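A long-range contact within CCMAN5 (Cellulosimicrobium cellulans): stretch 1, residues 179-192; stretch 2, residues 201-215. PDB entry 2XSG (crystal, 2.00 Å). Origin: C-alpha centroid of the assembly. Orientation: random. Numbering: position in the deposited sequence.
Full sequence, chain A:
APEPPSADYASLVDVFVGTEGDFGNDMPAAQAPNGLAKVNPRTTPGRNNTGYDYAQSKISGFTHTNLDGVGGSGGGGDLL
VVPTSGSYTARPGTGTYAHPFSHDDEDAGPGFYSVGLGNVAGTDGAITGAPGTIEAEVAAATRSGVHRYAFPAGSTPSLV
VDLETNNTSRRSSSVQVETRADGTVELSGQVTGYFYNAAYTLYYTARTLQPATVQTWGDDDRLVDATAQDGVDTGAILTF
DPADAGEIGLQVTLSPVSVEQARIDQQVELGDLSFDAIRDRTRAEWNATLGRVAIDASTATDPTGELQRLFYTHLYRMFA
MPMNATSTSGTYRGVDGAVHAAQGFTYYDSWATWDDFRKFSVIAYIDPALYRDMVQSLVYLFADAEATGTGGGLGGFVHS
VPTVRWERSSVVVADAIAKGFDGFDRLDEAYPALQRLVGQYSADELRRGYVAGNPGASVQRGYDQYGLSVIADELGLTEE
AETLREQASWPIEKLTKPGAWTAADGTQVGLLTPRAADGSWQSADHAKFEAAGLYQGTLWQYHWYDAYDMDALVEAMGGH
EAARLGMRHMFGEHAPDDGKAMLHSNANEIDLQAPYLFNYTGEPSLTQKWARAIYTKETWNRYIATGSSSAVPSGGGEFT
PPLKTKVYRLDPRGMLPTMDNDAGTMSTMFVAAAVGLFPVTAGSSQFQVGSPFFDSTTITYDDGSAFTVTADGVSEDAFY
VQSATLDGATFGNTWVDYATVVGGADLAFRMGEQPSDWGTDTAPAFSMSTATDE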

# COMPACT_ATOMS: atom_id res chain seq x y z
N THR A 179 -5.08 -26.47 -28.53
CA THR A 179 -6.07 -26.00 -29.50
C THR A 179 -7.31 -26.87 -29.35
O THR A 179 -7.21 -28.09 -29.44
CB THR A 179 -5.54 -26.05 -30.95
OG1 THR A 179 -4.35 -25.27 -31.05
CG2 THR A 179 -6.59 -25.53 -31.92
N ARG A 180 -8.45 -26.25 -29.10
CA ARG A 180 -9.69 -26.98 -28.85
C ARG A 180 -10.45 -27.22 -30.14
O ARG A 180 -10.05 -26.73 -31.19
CB ARG A 180 -10.56 -26.21 -27.85
CG ARG A 180 -9.98 -26.17 -26.45
CD ARG A 180 -9.03 -24.98 -26.27
NE ARG A 180 -9.77 -23.73 -26.14
CZ ARG A 180 -10.33 -23.32 -25.00
NH1 ARG A 180 -10.20 -24.05 -23.90
NH2 ARG A 180 -11.01 -22.19 -24.96
N ALA A 181 -11.56 -27.97 -30.05
CA ALA A 181 -12.41 -28.30 -31.21
C ALA A 181 -12.90 -27.08 -32.00
O ALA A 181 -12.92 -27.11 -33.23
CB ALA A 181 -13.60 -29.18 -30.77
N ASP A 182 -13.27 -26.00 -31.31
CA ASP A 182 -13.74 -24.79 -31.99
C ASP A 182 -12.61 -23.93 -32.55
O ASP A 182 -12.86 -22.86 -33.11
CB ASP A 182 -14.67 -23.95 -31.10
CG ASP A 182 -13.95 -23.37 -29.89
OD1 ASP A 182 -12.70 -23.45 -29.80
OD2 ASP A 182 -14.66 -22.83 -29.03
N GLY A 183 -11.37 -24.38 -32.38
CA GLY A 183 -10.24 -23.63 -32.93
C GLY A 183 -9.62 -22.59 -32.01
O GLY A 183 -8.58 -22.00 -32.35
N THR A 184 -10.25 -22.33 -30.86
CA THR A 184 -9.65 -21.40 -29.87
C THR A 184 -8.44 -22.04 -29.16
O THR A 184 -8.31 -23.27 -29.13
CB THR A 184 -10.66 -20.89 -28.80
OG1 THR A 184 -11.20 -21.98 -28.05
CG2 THR A 184 -11.77 -20.04 -29.44
N VAL A 185 -7.57 -21.19 -28.62
CA VAL A 185 -6.33 -21.63 -27.98
C VAL A 185 -6.36 -21.30 -26.49
O VAL A 185 -6.86 -20.26 -26.09
CB VAL A 185 -5.08 -21.03 -28.65
CG1 VAL A 185 -3.80 -21.44 -27.91
CG2 VAL A 185 -4.98 -21.49 -30.09
N GLU A 186 -5.87 -22.25 -25.70
CA GLU A 186 -5.68 -22.08 -24.27
C GLU A 186 -4.19 -22.27 -23.99
O GLU A 186 -3.58 -23.24 -24.50
CB GLU A 186 -6.53 -23.08 -23.47
CG GLU A 186 -6.57 -22.81 -21.95
CD GLU A 186 -5.59 -23.66 -21.16
OE1 GLU A 186 -4.97 -24.56 -21.77
OE2 GLU A 186 -5.43 -23.43 -19.93
N LEU A 187 -3.62 -21.31 -23.27
CA LEU A 187 -2.22 -21.29 -22.86
C LEU A 187 -2.17 -21.40 -21.34
O LEU A 187 -2.99 -20.79 -20.66
CB LEU A 187 -1.55 -19.98 -23.27
CG LEU A 187 -1.56 -19.51 -24.73
CD1 LEU A 187 -0.85 -18.16 -24.89
CD2 LEU A 187 -0.90 -20.56 -25.62
N SER A 188 -1.22 -22.16 -20.81
CA SER A 188 -1.12 -22.29 -19.36
C SER A 188 0.28 -22.66 -18.93
O SER A 188 1.05 -23.25 -19.71
CB SER A 188 -2.10 -23.35 -18.84
OG SER A 188 -1.71 -24.64 -19.28
N GLY A 189 0.59 -22.34 -17.67
CA GLY A 189 1.89 -22.61 -17.08
C GLY A 189 2.11 -21.81 -15.82
O GLY A 189 1.16 -21.46 -15.12
N GLN A 190 3.37 -21.50 -15.53
CA GLN A 190 3.73 -20.78 -14.31
C GLN A 190 4.72 -19.68 -14.63
O GLN A 190 5.46 -19.74 -15.63
CB GLN A 190 4.32 -21.75 -13.28
CG GLN A 190 5.68 -22.37 -13.68
CD GLN A 190 6.87 -21.51 -13.27
OE1 GLN A 190 6.75 -20.61 -12.44
NE2 GLN A 190 8.03 -21.79 -13.85
N VAL A 191 4.73 -18.67 -13.77
CA VAL A 191 5.74 -17.64 -13.82
C VAL A 191 6.30 -17.50 -12.42
O VAL A 191 5.55 -17.46 -11.45
CB VAL A 191 5.20 -16.28 -14.37
CG1 VAL A 191 4.85 -16.39 -15.84
CG2 VAL A 191 3.99 -15.80 -13.58
N THR A 192 7.63 -17.49 -12.31
CA THR A 192 8.29 -17.30 -11.02
C THR A 192 9.13 -16.03 -11.11
O THR A 192 9.98 -15.88 -12.00
CB THR A 192 9.11 -18.55 -10.61
OG1 THR A 192 8.22 -19.66 -10.47
CG2 THR A 192 9.88 -18.34 -9.28
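Stretch 2, residues 201-215: TLYYTARTLQPATVQ

The Tyr204 ring lies across the backbone of stretch 1 at its one glycine within the paired strand: Gly189 N and Ser188 C sit over one face of the ring, and an ideal CB on Gly189 would come within 3.2 Å of Tyr204 OH. Tyr204 has chi1 of 70° (p), which folds the ring back over its partner although its CA-to-CB bond points to the sheet face of Leu187, Ala206, Val191 and Leu202. Gly189 itself is strongly extended, at phi/psi 163/-151.

Around this site stretch 2 runs as strand 201-208 antiparallel to strand 185-192, with 168° between their N-to-C directions and a closest axial approach of 4.5 Å. The register follows from alternating CA separations. Narrow pairs lack mutual backbone hydrogen bonds: Glu186 CA to Arg207 CA is 4.2 Å, and Gln190 CA to Tyr203 CA 4.3 Å. The wide pairs carry them: Leu187 N to Ala206 O is 2.7 Å with Ala206 N to Leu187 O 2.8 Å, and Val191 N to Leu202 O is 2.9 Å with Leu202 N to Val191 O 3.1 Å. At the glycine, Tyr204 N donates to Gly189 O at 3.0 Å, whereas the return bond, Gly189 N to Tyr204 O, is weak at 3.3 Å.

On the other face, Thr205 OG1 donates to Glu186 OE2 at a very short 2.5 Å, and Thr192 OG1 lies 2.7 Å from Thr201 OG1.

Past Arg207 the ladder changes character. Thr208 N still donates to Val185 O (2.9 Å), but Val185 N is received by the side-chain Thr208 OG1 (3.1 Å, 175° at the hydrogen). The chain then turns so that Ala212 N reaches Gly183 O at 3.1 Å. Strand 212-215 runs at 34° to strand 185-192, 8.3 Å away at closest approach; Val214 CG1 packs against Val185 CG1 at 4.2 Å.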

# COMPACT_ATOMS: atom_id res chain seq x y z
N THR A 201 5.61 -17.70 -6.99
CA THR A 201 5.13 -18.37 -8.20
C THR A 201 3.61 -18.21 -8.34
O THR A 201 2.86 -18.36 -7.36
CB THR A 201 5.49 -19.85 -8.17
OG1 THR A 201 6.92 -19.97 -8.14
CG2 THR A 201 4.94 -20.59 -9.40
N LEU A 202 3.18 -17.91 -9.56
CA LEU A 202 1.75 -17.88 -9.92
C LEU A 202 1.50 -18.74 -11.14
O LEU A 202 2.32 -18.77 -12.08
CB LEU A 202 1.29 -16.45 -10.19
CG LEU A 202 1.09 -15.54 -8.97
CD1 LEU A 202 0.85 -14.13 -9.46
CD2 LEU A 202 -0.10 -16.03 -8.10
N TYR A 203 0.38 -19.47 -11.13
CA TYR A 203 -0.05 -20.26 -12.28
C TYR A 203 -1.07 -19.47 -13.09
O TYR A 203 -1.79 -18.63 -12.53
CB TYR A 203 -0.60 -21.63 -11.85
CG TYR A 203 0.42 -22.41 -11.07
CD1 TYR A 203 0.51 -22.28 -9.69
CD2 TYR A 203 1.34 -23.24 -11.71
CE1 TYR A 203 1.46 -22.96 -8.95
CE2 TYR A 203 2.33 -23.93 -10.98
CZ TYR A 203 2.37 -23.79 -9.60
OH TYR A 203 3.31 -24.47 -8.85
N TYR A 204 -1.11 -19.71 -14.39
CA TYR A 204 -2.04 -18.96 -15.24
C TYR A 204 -2.74 -19.86 -16.27
O TYR A 204 -2.23 -20.90 -16.64
CB TYR A 204 -1.30 -17.78 -15.93
CG TYR A 204 -0.34 -18.27 -16.99
CD1 TYR A 204 -0.75 -18.42 -18.31
CD2 TYR A 204 0.97 -18.65 -16.65
CE1 TYR A 204 0.12 -18.90 -19.28
CE2 TYR A 204 1.85 -19.16 -17.61
CZ TYR A 204 1.41 -19.28 -18.92
OH TYR A 204 2.25 -19.76 -19.88
N THR A 205 -3.92 -19.43 -16.72
CA THR A 205 -4.56 -19.96 -17.91
C THR A 205 -5.06 -18.77 -18.72
O THR A 205 -5.55 -17.79 -18.15
CB THR A 205 -5.74 -20.93 -17.57
OG1 THR A 205 -6.30 -21.44 -18.78
CG2 THR A 205 -6.84 -20.20 -16.79
N ALA A 206 -4.88 -18.81 -20.04
CA ALA A 206 -5.34 -17.73 -20.93
C ALA A 206 -5.96 -18.38 -22.14
O ALA A 206 -5.31 -19.19 -22.81
CB ALA A 206 -4.17 -16.82 -21.35
N ARG A 207 -7.22 -18.08 -22.41
CA ARG A 207 -7.87 -18.61 -23.60
C ARG A 207 -8.23 -17.46 -24.52
O ARG A 207 -8.55 -16.37 -24.05
CB ARG A 207 -9.13 -19.40 -23.23
CG ARG A 207 -10.24 -18.54 -22.59
CD ARG A 207 -11.46 -19.39 -22.19
NE ARG A 207 -12.65 -18.55 -22.12
CZ ARG A 207 -13.82 -18.91 -21.63
NH1 ARG A 207 -13.99 -20.13 -21.12
NH2 ARG A 207 -14.83 -18.06 -21.63
N THR A 208 -8.17 -17.71 -25.83
CA THR A 208 -8.72 -16.78 -26.82
C THR A 208 -10.21 -17.09 -26.94
O THR A 208 -10.66 -18.18 -26.54
CB THR A 208 -8.03 -16.90 -28.21
OG1 THR A 208 -8.36 -18.15 -28.80
CG2 THR A 208 -6.50 -16.78 -28.09
N LEU A 209 -10.96 -16.13 -27.47
CA LEU A 209 -12.37 -16.32 -27.71
C LEU A 209 -12.66 -16.50 -29.20
O LEU A 209 -13.79 -16.79 -29.59
CB LEU A 209 -13.19 -15.16 -27.11
CG LEU A 209 -12.99 -14.94 -25.61
CD1 LEU A 209 -13.69 -13.66 -25.17
CD2 LEU A 209 -13.50 -16.13 -24.79
N GLN A 210 -11.62 -16.32 -30.02
CA GLN A 210 -11.68 -16.55 -31.48
C GLN A 210 -10.63 -17.57 -31.87
O GLN A 210 -9.70 -17.81 -31.09
CB GLN A 210 -11.48 -15.24 -32.26
CG GLN A 210 -12.65 -14.28 -32.15
CD GLN A 210 -12.71 -13.57 -30.81
OE1 GLN A 210 -13.79 -13.27 -30.29
NE2 GLN A 210 -11.55 -13.31 -30.22
N PRO A 211 -10.80 -18.24 -33.04
CA PRO A 211 -9.81 -19.24 -33.44
C PRO A 211 -8.45 -18.59 -33.70
O PRO A 211 -8.37 -17.45 -34.19
CB PRO A 211 -10.38 -19.82 -34.74
CG PRO A 211 -11.85 -19.55 -34.68
CD PRO A 211 -12.01 -18.27 -33.90
N ALA A 212 -7.40 -19.32 -33.34
CA ALA A 212 -6.04 -18.80 -33.48
C ALA A 212 -5.09 -19.95 -33.74
O ALA A 212 -5.38 -21.08 -33.37
CB ALA A 212 -5.63 -18.03 -32.21
N THR A 213 -3.97 -19.66 -34.41
CA THR A 213 -2.86 -20.60 -34.47
C THR A 213 -1.77 -20.03 -33.57
O THR A 213 -1.84 -18.88 -33.14
CB THR A 213 -2.32 -20.83 -35.90
OG1 THR A 213 -1.93 -19.58 -36.48
CG2 THR A 213 -3.36 -21.55 -36.80
N VAL A 214 -0.75 -20.82 -33.28
CA VAL A 214 0.18 -20.43 -32.23
C VAL A 214 1.59 -21.00 -32.43
O VAL A 214 1.77 -22.12 -32.92
CB VAL A 214 -0.42 -20.77 -30.82
CG1 VAL A 214 -0.81 -22.23 -30.75
CG2 VAL A 214 0.50 -20.34 -29.66
N GLN A 215 2.58 -20.18 -32.09
CA GLN A 215 3.97 -20.58 -32.04
C GLN A 215 4.53 -20.17 -30.69
O GLN A 215 4.05 -19.21 -30.08
CB GLN A 215 4.75 -19.91 -33.15
CG GLN A 215 4.38 -20.45 -34.53
CD GLN A 215 5.31 -19.94 -35.61
OE1 GLN A 215 5.47 -18.73 -35.79
NE2 GLN A 215 5.92 -20.87 -36.34
O HOH W 1 -4.35 -23.66 -33.06